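Local coordinates for protein prokaryotic transcription elongation factor GreA/GreB (Nitrosomonas europaea, PDB 2PN0) that probably binds RNA polymerase and takes part in transcription elongation, at residues Lys6-Ile11 / Leu41-Val46; Glu17-Leu22 / Leu78-Asp83; Val63-Glu68 / Leu120-Val125; Met10-Asp15 / Val47-Ile52. All coordinates share one frame; numbering follows the deposited sequence.

Contact 1 (Lys6-Ile11 / Leu41-Val46)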
# COMPACT_ATOMS: atom_id res chain seq x y z
N LYS A 6 -22.69 -5.57 -0.26
CA LYS A 6 -23.75 -6.41 -0.89
C LYS A 6 -23.19 -7.63 -1.65
O LYS A 6 -23.40 -8.76 -1.20
CB LYS A 6 -24.67 -5.56 -1.78
CG LYS A 6 -25.68 -6.34 -2.62
CD LYS A 6 -26.88 -6.81 -1.81
CE LYS A 6 -26.72 -8.26 -1.36
NZ LYS A 6 -28.01 -8.75 -0.82
N PRO A 7 -22.46 -7.42 -2.77
CA PRO A 7 -21.99 -8.61 -3.48
C PRO A 7 -20.80 -9.26 -2.77
O PRO A 7 -19.80 -8.60 -2.50
CB PRO A 7 -21.60 -8.08 -4.86
CG PRO A 7 -21.22 -6.64 -4.63
CD PRO A 7 -22.00 -6.17 -3.42
N LYS A 8 -20.95 -10.53 -2.44
CA LYS A 8 -19.90 -11.32 -1.83
C LYS A 8 -18.77 -11.51 -2.84
O LYS A 8 -19.03 -11.69 -4.03
CB LYS A 8 -20.46 -12.69 -1.42
CG LYS A 8 -21.86 -12.66 -0.84
CD LYS A 8 -22.18 -13.97 -0.13
CE LYS A 8 -23.67 -14.11 0.14
NZ LYS A 8 -24.25 -12.95 0.89
N ILE A 9 -17.53 -11.43 -2.37
CA ILE A 9 -16.41 -11.81 -3.22
C ILE A 9 -16.36 -13.33 -3.23
O ILE A 9 -16.97 -13.97 -2.37
CB ILE A 9 -15.05 -11.21 -2.73
CG1 ILE A 9 -14.67 -11.77 -1.34
CG2 ILE A 9 -15.09 -9.66 -2.82
CD1 ILE A 9 -13.16 -11.64 -0.95
N MSE A 10 -15.64 -13.89 -4.20
CA MSE A 10 -15.42 -15.33 -4.30
C MSE A 10 -13.96 -15.63 -3.97
O MSE A 10 -13.06 -14.93 -4.47
CB MSE A 10 -15.71 -15.82 -5.73
CG MSE A 10 -17.00 -15.30 -6.36
SE MSE A 10 -17.36 -16.02 -8.16
CE MSE A 10 -17.14 -17.92 -7.79
N ILE A 11 -13.75 -16.65 -3.13
CA ILE A 11 -12.42 -17.18 -2.74
C ILE A 11 -12.43 -18.68 -2.85
O ILE A 11 -13.49 -19.29 -2.67
CB ILE A 11 -12.14 -17.02 -1.22
CG1 ILE A 11 -13.37 -16.52 -0.46
CG2 ILE A 11 -10.81 -16.30 -0.98
CD1 ILE A 11 -13.05 -15.92 0.90
N LEU A 41 -14.11 -11.27 4.21
CA LEU A 41 -13.85 -12.72 4.30
C LEU A 41 -14.99 -13.51 4.94
O LEU A 41 -15.31 -14.61 4.48
CB LEU A 41 -12.52 -13.00 5.03
CG LEU A 41 -11.27 -12.60 4.22
CD1 LEU A 41 -9.99 -12.71 5.05
CD2 LEU A 41 -11.11 -13.46 2.95
N ALA A 42 -15.58 -12.95 5.99
CA ALA A 42 -16.61 -13.65 6.77
C ALA A 42 -17.84 -13.98 5.93
O ALA A 42 -18.50 -15.01 6.16
CB ALA A 42 -17.01 -12.82 7.97
N ARG A 43 -18.15 -13.11 4.98
CA ARG A 43 -19.36 -13.25 4.17
C ARG A 43 -19.07 -13.66 2.72
O ARG A 43 -19.99 -13.73 1.88
CB ARG A 43 -20.14 -11.94 4.18
CG ARG A 43 -19.42 -10.81 3.50
CD ARG A 43 -20.25 -9.56 3.53
NE ARG A 43 -21.60 -9.79 2.99
CZ ARG A 43 -22.00 -9.39 1.79
NH1 ARG A 43 -21.17 -8.72 1.00
NH2 ARG A 43 -23.24 -9.64 1.39
N ALA A 44 -17.81 -13.94 2.44
CA ALA A 44 -17.42 -14.36 1.10
C ALA A 44 -18.09 -15.68 0.70
O ALA A 44 -18.48 -16.51 1.55
CB ALA A 44 -15.93 -14.49 1.00
N GLU A 45 -18.22 -15.88 -0.60
CA GLU A 45 -18.67 -17.18 -1.08
C GLU A 45 -17.45 -18.02 -1.38
O GLU A 45 -16.58 -17.63 -2.18
CB GLU A 45 -19.65 -17.07 -2.25
CG GLU A 45 -19.24 -16.24 -3.45
CD GLU A 45 -20.13 -16.56 -4.64
OE1 GLU A 45 -19.99 -17.66 -5.21
OE2 GLU A 45 -20.98 -15.70 -5.00
N VAL A 46 -17.37 -19.14 -0.68
CA VAL A 46 -16.22 -20.03 -0.77
C VAL A 46 -16.48 -21.11 -1.81
O VAL A 46 -17.32 -21.99 -1.60
CB VAL A 46 -15.87 -20.68 0.60
CG1 VAL A 46 -14.51 -21.32 0.53
CG2 VAL A 46 -15.88 -19.66 1.72
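K8 CG lies over one face of the R43 guanidinium, 3.9 Å above the plane and displaced toward its rim, and the two side chains cross at about a right angle; K8 CD packs on R43 O at 3.0 Å. R43 CG sits between its own backbone N and carbonyl carbon (chi1 66°). NH2 and NH1 both turn to K6 O at the start of the 6-11 segment, NH2 in a bond of 2.7 Å with the acceptor in the guanidinium plane, NH1 in a weak one. K8 NZ and R43 NH2, both donors and like in charge, come within 3.5 Å without a hydrogen bond, which would be mildly repulsive. Beyond this basic cluster the segments become a two-stranded parallel sheet whose strands are connected through helices 13-25 and 34-42. The E45 backbone carries the pairing: its N donates to I9 O (2.9 Å) and its O receives I11 N (3.1 Å), bonding to both neighbours of M10 as parallel strands do. On one face the selenomethionine M10 and E45, in the conformer described, run side by side. The opposite face carries I11 and V46. I9 CG1 touches A44 CB at 3.8 Å, and L41 packs on L19 and L23 of helix 13-25.

Contact 2 (Glu17-Leu22 / Leu78-Asp83)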
# COMPACT_ATOMS: atom_id res chain seq x y z
N GLU A 17 -9.14 -20.56 4.09
CA GLU A 17 -8.54 -21.23 5.23
C GLU A 17 -7.22 -20.59 5.63
O GLU A 17 -6.99 -20.33 6.82
CB GLU A 17 -8.29 -22.70 4.90
CG GLU A 17 -7.67 -23.47 6.05
CD GLU A 17 -7.70 -24.97 5.82
OE1 GLU A 17 -8.48 -25.45 4.96
OE2 GLU A 17 -6.94 -25.68 6.52
N ARG A 18 -6.32 -20.42 4.65
CA ARG A 18 -4.99 -19.81 4.89
C ARG A 18 -5.14 -18.40 5.44
O ARG A 18 -4.46 -18.02 6.40
CB ARG A 18 -4.17 -19.75 3.59
CG ARG A 18 -3.67 -21.09 3.05
CD ARG A 18 -2.61 -20.89 1.93
NE ARG A 18 -1.65 -19.84 2.29
CZ ARG A 18 -0.52 -20.03 2.96
NH1 ARG A 18 -0.18 -21.25 3.34
NH2 ARG A 18 0.27 -19.00 3.24
N LEU A 19 -6.01 -17.59 4.82
CA LEU A 19 -6.21 -16.23 5.34
C LEU A 19 -6.75 -16.22 6.78
O LEU A 19 -6.33 -15.38 7.59
CB LEU A 19 -7.12 -15.42 4.43
CG LEU A 19 -6.46 -15.08 3.12
CD1 LEU A 19 -7.53 -14.54 2.16
CD2 LEU A 19 -5.32 -14.03 3.32
N GLU A 20 -7.67 -17.15 7.10
CA GLU A 20 -8.21 -17.20 8.46
C GLU A 20 -7.09 -17.51 9.44
O GLU A 20 -6.99 -16.88 10.50
CB GLU A 20 -9.35 -18.22 8.58
CG GLU A 20 -9.84 -18.45 10.02
CD GLU A 20 -10.59 -17.27 10.63
OE1 GLU A 20 -10.99 -16.34 9.88
OE2 GLU A 20 -10.79 -17.25 11.87
N ILE A 21 -6.22 -18.47 9.10
CA ILE A 21 -5.12 -18.85 10.00
C ILE A 21 -4.14 -17.69 10.10
O ILE A 21 -3.62 -17.38 11.18
CB ILE A 21 -4.40 -20.12 9.51
CG1 ILE A 21 -5.34 -21.34 9.60
CG2 ILE A 21 -3.06 -20.35 10.31
CD1 ILE A 21 -4.84 -22.55 8.84
N LEU A 22 -3.89 -17.04 8.98
CA LEU A 22 -3.00 -15.86 9.01
C LEU A 22 -3.52 -14.81 9.98
O LEU A 22 -2.76 -14.25 10.78
CB LEU A 22 -2.84 -15.27 7.59
CG LEU A 22 -1.94 -14.04 7.50
CD1 LEU A 22 -0.49 -14.28 7.98
CD2 LEU A 22 -1.99 -13.43 6.08
N LEU A 78 -0.48 -10.27 -5.97
CA LEU A 78 -1.03 -10.26 -4.62
C LEU A 78 -0.55 -11.51 -3.92
O LEU A 78 -0.83 -12.62 -4.37
CB LEU A 78 -2.56 -10.30 -4.71
CG LEU A 78 -3.31 -10.36 -3.39
CD1 LEU A 78 -2.97 -9.13 -2.47
CD2 LEU A 78 -4.82 -10.53 -3.65
N VAL A 79 0.20 -11.35 -2.83
CA VAL A 79 0.82 -12.52 -2.20
C VAL A 79 0.60 -12.57 -0.70
O VAL A 79 0.26 -11.57 -0.05
CB VAL A 79 2.36 -12.53 -2.46
CG1 VAL A 79 2.65 -12.69 -3.96
CG2 VAL A 79 2.97 -11.25 -1.88
N TYR A 80 0.84 -13.77 -0.13
CA TYR A 80 0.97 -13.90 1.32
C TYR A 80 2.27 -13.24 1.80
O TYR A 80 3.17 -13.05 0.98
CB TYR A 80 0.95 -15.38 1.70
CG TYR A 80 -0.42 -16.00 1.50
CD1 TYR A 80 -1.44 -15.79 2.44
CD2 TYR A 80 -0.70 -16.78 0.39
CE1 TYR A 80 -2.72 -16.36 2.26
CE2 TYR A 80 -1.96 -17.34 0.20
CZ TYR A 80 -2.95 -17.14 1.14
OH TYR A 80 -4.20 -17.71 0.98
N PRO A 81 2.34 -12.85 3.08
CA PRO A 81 3.56 -12.19 3.60
C PRO A 81 4.87 -12.92 3.24
O PRO A 81 5.84 -12.24 2.88
CB PRO A 81 3.31 -12.12 5.10
CG PRO A 81 1.83 -11.92 5.19
CD PRO A 81 1.28 -12.87 4.12
N LYS A 82 4.88 -14.26 3.28
CA LYS A 82 6.10 -15.04 2.96
C LYS A 82 6.70 -14.69 1.59
O LYS A 82 7.91 -14.87 1.38
CB LYS A 82 5.82 -16.54 3.05
CG LYS A 82 4.79 -17.06 2.07
CD LYS A 82 4.41 -18.51 2.39
CE LYS A 82 3.03 -18.87 1.84
NZ LYS A 82 2.93 -18.76 0.36
N ASP A 83 5.88 -14.16 0.67
CA ASP A 83 6.31 -14.03 -0.72
C ASP A 83 6.58 -12.62 -1.23
O ASP A 83 6.89 -12.44 -2.42
CB ASP A 83 5.35 -14.76 -1.63
CG ASP A 83 5.39 -16.25 -1.41
OD1 ASP A 83 6.53 -16.80 -1.32
OD2 ASP A 83 4.31 -16.87 -1.35
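In one of two R18 conformers, R18 and Y80 make a cation-pi contact that joins helix 13-25 to the turn following strand 77-79. There, R18 CZ stands 4.0 Å from the centroid of the Y80 ring and only 6° off its normal. The guanidinium is nevertheless not stacked flat: its plane is turned 80° from that of the ring, so it stands nearly upright, one edge toward the ring face. That NE-NH2 edge puts NE 3.2 Å above the plane near the Y80 CZ rim and NH2 nearest CG. The bend at chi3 (43°) swings NE toward the ring.

Apolar packing surrounds this. L19 crosses Y80 at about a right angle, its CD2 meeting CE1 at 3.6 Å. L22 and P81 meet tip to tip, CD2 to CD at 3.9 Å, while L22 CD2 also borders the ring edge more loosely. P81 packs further on T86 of the second subunit.

Among the polar groups, Y80 OH hydrogen-bonds D15 OD1, so the helix that covers a ring face with R18 also holds the phenol. In the same R18 conformer, K82 places CE beside R18 NH2, and the two cationic ends, K82 NZ and R18 NH2, lie 3.9 Å apart. A salt bridge ties K82 NZ to D83 OD2 at 2.9 Å. The chemistry thus implies a balance: the aromatic face and the D83 carboxylate would offset the repulsion between two neighbouring cations where the Rnk N-terminal region meets the GreA/GreB C-terminal region.

Contact 3 (Val63-Glu68 / Leu120-Val125)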
# COMPACT_ATOMS: atom_id res chain seq x y z
N VAL A 63 -1.91 -8.96 -11.27
CA VAL A 63 -2.85 -7.97 -11.75
C VAL A 63 -2.09 -6.97 -12.61
O VAL A 63 -1.10 -6.39 -12.16
CB VAL A 63 -3.57 -7.28 -10.55
CG1 VAL A 63 -4.66 -6.31 -11.02
CG2 VAL A 63 -4.17 -8.33 -9.58
N ARG A 64 -2.55 -6.79 -13.85
CA ARG A 64 -1.98 -5.79 -14.75
C ARG A 64 -2.85 -4.55 -14.72
O ARG A 64 -4.06 -4.66 -14.87
CB ARG A 64 -1.94 -6.35 -16.18
CG ARG A 64 -1.31 -5.42 -17.17
CD ARG A 64 -0.85 -6.23 -18.35
NE ARG A 64 -0.29 -5.45 -19.42
CZ ARG A 64 0.91 -4.84 -19.42
NH1 ARG A 64 1.69 -4.84 -18.35
NH2 ARG A 64 1.31 -4.20 -20.52
N PHE A 65 -2.23 -3.39 -14.51
CA PHE A 65 -2.95 -2.13 -14.38
C PHE A 65 -2.53 -1.16 -15.45
O PHE A 65 -1.36 -1.14 -15.84
CB PHE A 65 -2.55 -1.42 -13.08
CG PHE A 65 -2.88 -2.17 -11.83
CD1 PHE A 65 -4.14 -2.03 -11.24
CD2 PHE A 65 -1.92 -3.00 -11.24
CE1 PHE A 65 -4.46 -2.70 -10.06
CE2 PHE A 65 -2.23 -3.72 -10.05
CZ PHE A 65 -3.50 -3.54 -9.46
N ARG A 66 -3.47 -0.32 -15.90
CA ARG A 66 -3.11 0.84 -16.72
C ARG A 66 -3.46 2.12 -15.95
O ARG A 66 -4.55 2.23 -15.39
CB ARG A 66 -3.81 0.84 -18.09
CG ARG A 66 -3.18 1.85 -19.08
CD ARG A 66 -3.91 2.00 -20.42
NE ARG A 66 -3.97 0.75 -21.19
CZ ARG A 66 -5.04 -0.03 -21.28
NH1 ARG A 66 -6.16 0.28 -20.62
NH2 ARG A 66 -5.00 -1.15 -22.01
N VAL A 67 -2.52 3.05 -15.92
CA VAL A 67 -2.78 4.33 -15.29
C VAL A 67 -3.63 5.15 -16.24
O VAL A 67 -3.37 5.21 -17.46
CB VAL A 67 -1.48 5.09 -14.93
CG1 VAL A 67 -0.58 4.22 -14.05
CG2 VAL A 67 -0.76 5.47 -16.17
N GLU A 68 -4.68 5.79 -15.72
CA GLU A 68 -5.48 6.58 -16.65
C GLU A 68 -4.77 7.78 -17.29
O GLU A 68 -4.89 7.95 -18.51
CB GLU A 68 -6.91 6.88 -16.16
CG GLU A 68 -7.05 7.75 -14.94
CD GLU A 68 -8.27 8.64 -15.05
OE1 GLU A 68 -8.07 9.86 -14.98
OE2 GLU A 68 -9.41 8.16 -15.24
N LEU A 120 -3.33 8.51 -8.09
CA LEU A 120 -3.03 7.64 -9.20
C LEU A 120 -4.28 6.80 -9.37
O LEU A 120 -4.61 5.98 -8.50
CB LEU A 120 -1.85 6.75 -8.88
CG LEU A 120 -1.53 5.75 -10.00
CD1 LEU A 120 -1.08 6.53 -11.27
CD2 LEU A 120 -0.48 4.81 -9.54
N ARG A 121 -4.98 6.98 -10.48
CA ARG A 121 -6.16 6.17 -10.75
C ARG A 121 -5.86 5.12 -11.87
O ARG A 121 -5.40 5.48 -12.97
CB ARG A 121 -7.36 7.03 -11.18
CG ARG A 121 -8.66 6.20 -11.33
CD ARG A 121 -9.87 7.13 -11.46
NE ARG A 121 -11.13 6.40 -11.57
CZ ARG A 121 -11.79 5.83 -10.56
NH1 ARG A 121 -11.31 5.87 -9.31
NH2 ARG A 121 -12.91 5.15 -10.82
N VAL A 122 -6.12 3.85 -11.58
CA VAL A 122 -5.69 2.76 -12.47
C VAL A 122 -6.87 1.85 -12.75
O VAL A 122 -7.80 1.75 -11.95
CB VAL A 122 -4.53 1.94 -11.88
CG1 VAL A 122 -3.25 2.81 -11.76
CG2 VAL A 122 -4.90 1.32 -10.47
N ARG A 123 -6.81 1.17 -13.91
CA ARG A 123 -7.81 0.17 -14.20
C ARG A 123 -7.12 -1.17 -14.31
O ARG A 123 -6.03 -1.26 -14.86
CB ARG A 123 -8.48 0.49 -15.55
CG ARG A 123 -9.54 -0.53 -15.98
CD ARG A 123 -9.98 -0.23 -17.43
NE ARG A 123 -10.62 1.08 -17.52
CZ ARG A 123 -10.98 1.66 -18.67
NH1 ARG A 123 -10.73 1.03 -19.83
NH2 ARG A 123 -11.58 2.86 -18.68
N ILE A 124 -7.78 -2.21 -13.83
CA ILE A 124 -7.24 -3.55 -13.98
C ILE A 124 -7.47 -4.01 -15.41
O ILE A 124 -8.61 -4.17 -15.84
CB ILE A 124 -7.90 -4.55 -13.01
CG1 ILE A 124 -7.59 -4.16 -11.53
CG2 ILE A 124 -7.43 -6.00 -13.36
CD1 ILE A 124 -8.36 -4.95 -10.50
N VAL A 125 -6.36 -4.19 -16.14
CA VAL A 125 -6.45 -4.52 -17.55
C VAL A 125 -6.49 -6.04 -17.78
O VAL A 125 -7.11 -6.52 -18.77
CB VAL A 125 -5.36 -3.79 -18.42
CG1 VAL A 125 -5.55 -2.30 -18.35
CG2 VAL A 125 -4.00 -4.14 -18.00
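Strands 63-67 and 120-125 pair antiparallel with a marked twist, their directions 140° apart and their axes 4.4 Å apart at closest. R66 and R123 form the central hydrogen-bonded pair, R66 N to R123 O and R123 N to R66 O, both 2.9 Å, and bonds from V125 N to R64 O and from E68 N to R121 O continue the register to either end. This is one seam of the three-stranded sheet of the FKBP-like GreA/GreB C-terminal domain. One face is apolar. F65 lies side by side with I124, CE1 to CG1 at 3.8 Å, and turns CD1 to V122 CG2 at 3.5 Å. V63 CG1 meets I124 CG2 at 3.6 Å, and V67 CG1, in the conformer described, sits against L120 CD1 and V122 CG1. The other face is rich in arginine. There V125 CG1, anti to the carbonyl carbon (chi1 -63°), lies 3.3 Å above the guanidinium plane of one R66 conformer. R121 and R123 reach E109 and E111 on strand 109-113 in salt bridges, and R64 NH1 hydrogen-bonds OD2 of the cysteinesulfonic acid at position 75. The acids probably offset the charge of R121, R123 and R64; R66 NH1 and R123 NH1 still lie 4.7 Å apart.

Contact 4 (Met10-Asp15 / Val47-Ile52)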
# COMPACT_ATOMS: atom_id res chain seq x y z
N MSE A 10 -15.64 -13.89 -4.20
CA MSE A 10 -15.42 -15.33 -4.30
C MSE A 10 -13.96 -15.63 -3.97
O MSE A 10 -13.06 -14.93 -4.47
CB MSE A 10 -15.71 -15.82 -5.73
CG MSE A 10 -17.00 -15.30 -6.36
SE MSE A 10 -17.36 -16.02 -8.16
CE MSE A 10 -17.14 -17.92 -7.79
N ILE A 11 -13.75 -16.65 -3.13
CA ILE A 11 -12.42 -17.18 -2.74
C ILE A 11 -12.43 -18.68 -2.85
O ILE A 11 -13.49 -19.29 -2.67
CB ILE A 11 -12.14 -17.02 -1.22
CG1 ILE A 11 -13.37 -16.52 -0.46
CG2 ILE A 11 -10.81 -16.30 -0.98
CD1 ILE A 11 -13.05 -15.92 0.90
N SER A 12 -11.26 -19.28 -3.04
CA SER A 12 -11.14 -20.73 -2.96
C SER A 12 -11.14 -21.11 -1.49
O SER A 12 -10.84 -20.28 -0.61
CB SER A 12 -9.86 -21.23 -3.64
OG SER A 12 -8.73 -21.02 -2.81
N SER A 13 -11.47 -22.38 -1.25
CA SER A 13 -11.47 -22.95 0.10
C SER A 13 -10.09 -22.82 0.75
O SER A 13 -9.98 -22.47 1.93
CB SER A 13 -11.89 -24.42 0.04
OG SER A 13 -12.22 -24.91 1.33
N LEU A 14 -9.05 -23.11 -0.04
CA LEU A 14 -7.65 -23.02 0.36
C LEU A 14 -7.31 -21.62 0.82
O LEU A 14 -6.75 -21.44 1.90
CB LEU A 14 -6.75 -23.39 -0.82
CG LEU A 14 -5.22 -23.44 -0.70
CD1 LEU A 14 -4.76 -24.11 0.60
CD2 LEU A 14 -4.61 -24.14 -1.91
N ASP A 15 -7.63 -20.63 0.01
CA ASP A 15 -7.34 -19.25 0.41
C ASP A 15 -8.13 -18.75 1.61
O ASP A 15 -7.57 -18.05 2.45
CB ASP A 15 -7.32 -18.29 -0.78
CG ASP A 15 -6.28 -18.69 -1.82
OD1 ASP A 15 -5.11 -18.98 -1.44
OD2 ASP A 15 -6.61 -18.76 -3.01
N VAL A 47 -15.77 -21.04 -2.92
CA VAL A 47 -16.02 -21.99 -4.00
C VAL A 47 -14.78 -22.84 -4.26
O VAL A 47 -13.70 -22.58 -3.72
CB VAL A 47 -16.48 -21.26 -5.30
CG1 VAL A 47 -17.77 -20.48 -5.05
CG2 VAL A 47 -15.41 -20.34 -5.82
N ASP A 48 -14.93 -23.89 -5.06
CA ASP A 48 -13.78 -24.59 -5.59
C ASP A 48 -13.03 -23.60 -6.50
O ASP A 48 -13.68 -22.80 -7.18
CB ASP A 48 -14.22 -25.80 -6.41
CG ASP A 48 -13.05 -26.54 -7.02
OD1 ASP A 48 -12.37 -27.28 -6.28
OD2 ASP A 48 -12.80 -26.36 -8.23
N PRO A 49 -11.68 -23.66 -6.53
CA PRO A 49 -10.91 -22.79 -7.43
C PRO A 49 -11.43 -22.74 -8.88
O PRO A 49 -11.33 -21.69 -9.53
CB PRO A 49 -9.51 -23.41 -7.39
CG PRO A 49 -9.41 -24.01 -6.02
CD PRO A 49 -10.80 -24.51 -5.70
N GLU A 50 -12.00 -23.85 -9.35
CA GLU A 50 -12.44 -24.00 -10.74
C GLU A 50 -13.58 -23.10 -11.17
O GLU A 50 -13.67 -22.76 -12.36
CB GLU A 50 -12.85 -25.45 -11.06
CG GLU A 50 -11.74 -26.51 -10.97
CD GLU A 50 -10.41 -26.03 -11.52
OE1 GLU A 50 -9.42 -26.05 -10.75
OE2 GLU A 50 -10.35 -25.61 -12.71
N GLU A 51 -14.48 -22.73 -10.24
CA GLU A 51 -15.57 -21.87 -10.71
C GLU A 51 -15.46 -20.42 -10.24
O GLU A 51 -16.40 -19.64 -10.35
CB GLU A 51 -16.98 -22.50 -10.53
CG GLU A 51 -18.03 -22.05 -11.65
CD GLU A 51 -17.57 -22.49 -13.08
OE1 GLU A 51 -17.89 -21.77 -14.07
OE2 GLU A 51 -16.90 -23.54 -13.20
N ILE A 52 -14.25 -20.05 -9.81
CA ILE A 52 -13.90 -18.62 -9.71
C ILE A 52 -13.40 -18.21 -11.09
O ILE A 52 -12.42 -18.78 -11.59
CB ILE A 52 -12.75 -18.32 -8.72
CG1 ILE A 52 -13.13 -18.67 -7.29
CG2 ILE A 52 -12.39 -16.83 -8.79
CD1 ILE A 52 -11.94 -18.80 -6.40
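Where strand 10-12 passes into helix 13-25 through a serine N-cap, S12 meets V47 and P49 at the end of the two-stranded parallel sheet. S12 OG, rotated between the backbone N and the carbonyl carbon (chi1 78°), accepts D15 N at 3.1 Å in a nearly straight bond, answering an amide of the first helical turn. D15 itself turns OD1 to the hydroxyl of Y80.

Backbone bonds tie this junction to the 47-52 loop. V47 N donates to I11 O at 2.9 Å, and V47 O receives a CA-H...O contact from S12 at 3.2 Å, measured from CA. The bond from S13 N to that oxygen is weak and bent. Beyond V47 the loop folds on itself, for D48 OD2 accepts E50 N from above its carboxylate plane, an Asx turn that overlaps the short 3-10 segment 49-50.

Side chains pack beside the junction at two places. Near the cap, P49 CG rests on S12 CB at 3.7 Å. Away from it, the chain of the selenomethionine M10 bends at chi3 (51°) and places its methyl CE amid the loop, against V47 CG2 at 3.6 Å and close to the carbonyl oxygen of E51. I52 CG1 is 4.1 Å from both CB and CE of M10. Farther out on I52, CD1 lies against the strand backbone, 3.5 Å from S12 N.

How the contacts relate
Contacts 1 and 4 start from the same strand, sharing M10 and I11, and follow one another along the two-stranded parallel sheet, centres about 10 Å apart; V46 packs on S13 between them. Helix 13-25 leads on to contact 2, centred about 17 Å from contact 1 and 15 Å from contact 4 and joined to them by L41 on L19 and a probable hydrogen bond from Y80 to D15. Contact 3, last to close along the chain, is centred about 24 Å from contacts 1 and 2 and 25 Å from contact 4; its nearest atoms are about 5 Å from contact 2. Contact 2 joins the N-terminal family region to the C-terminal one, whose sheet contact 3 builds.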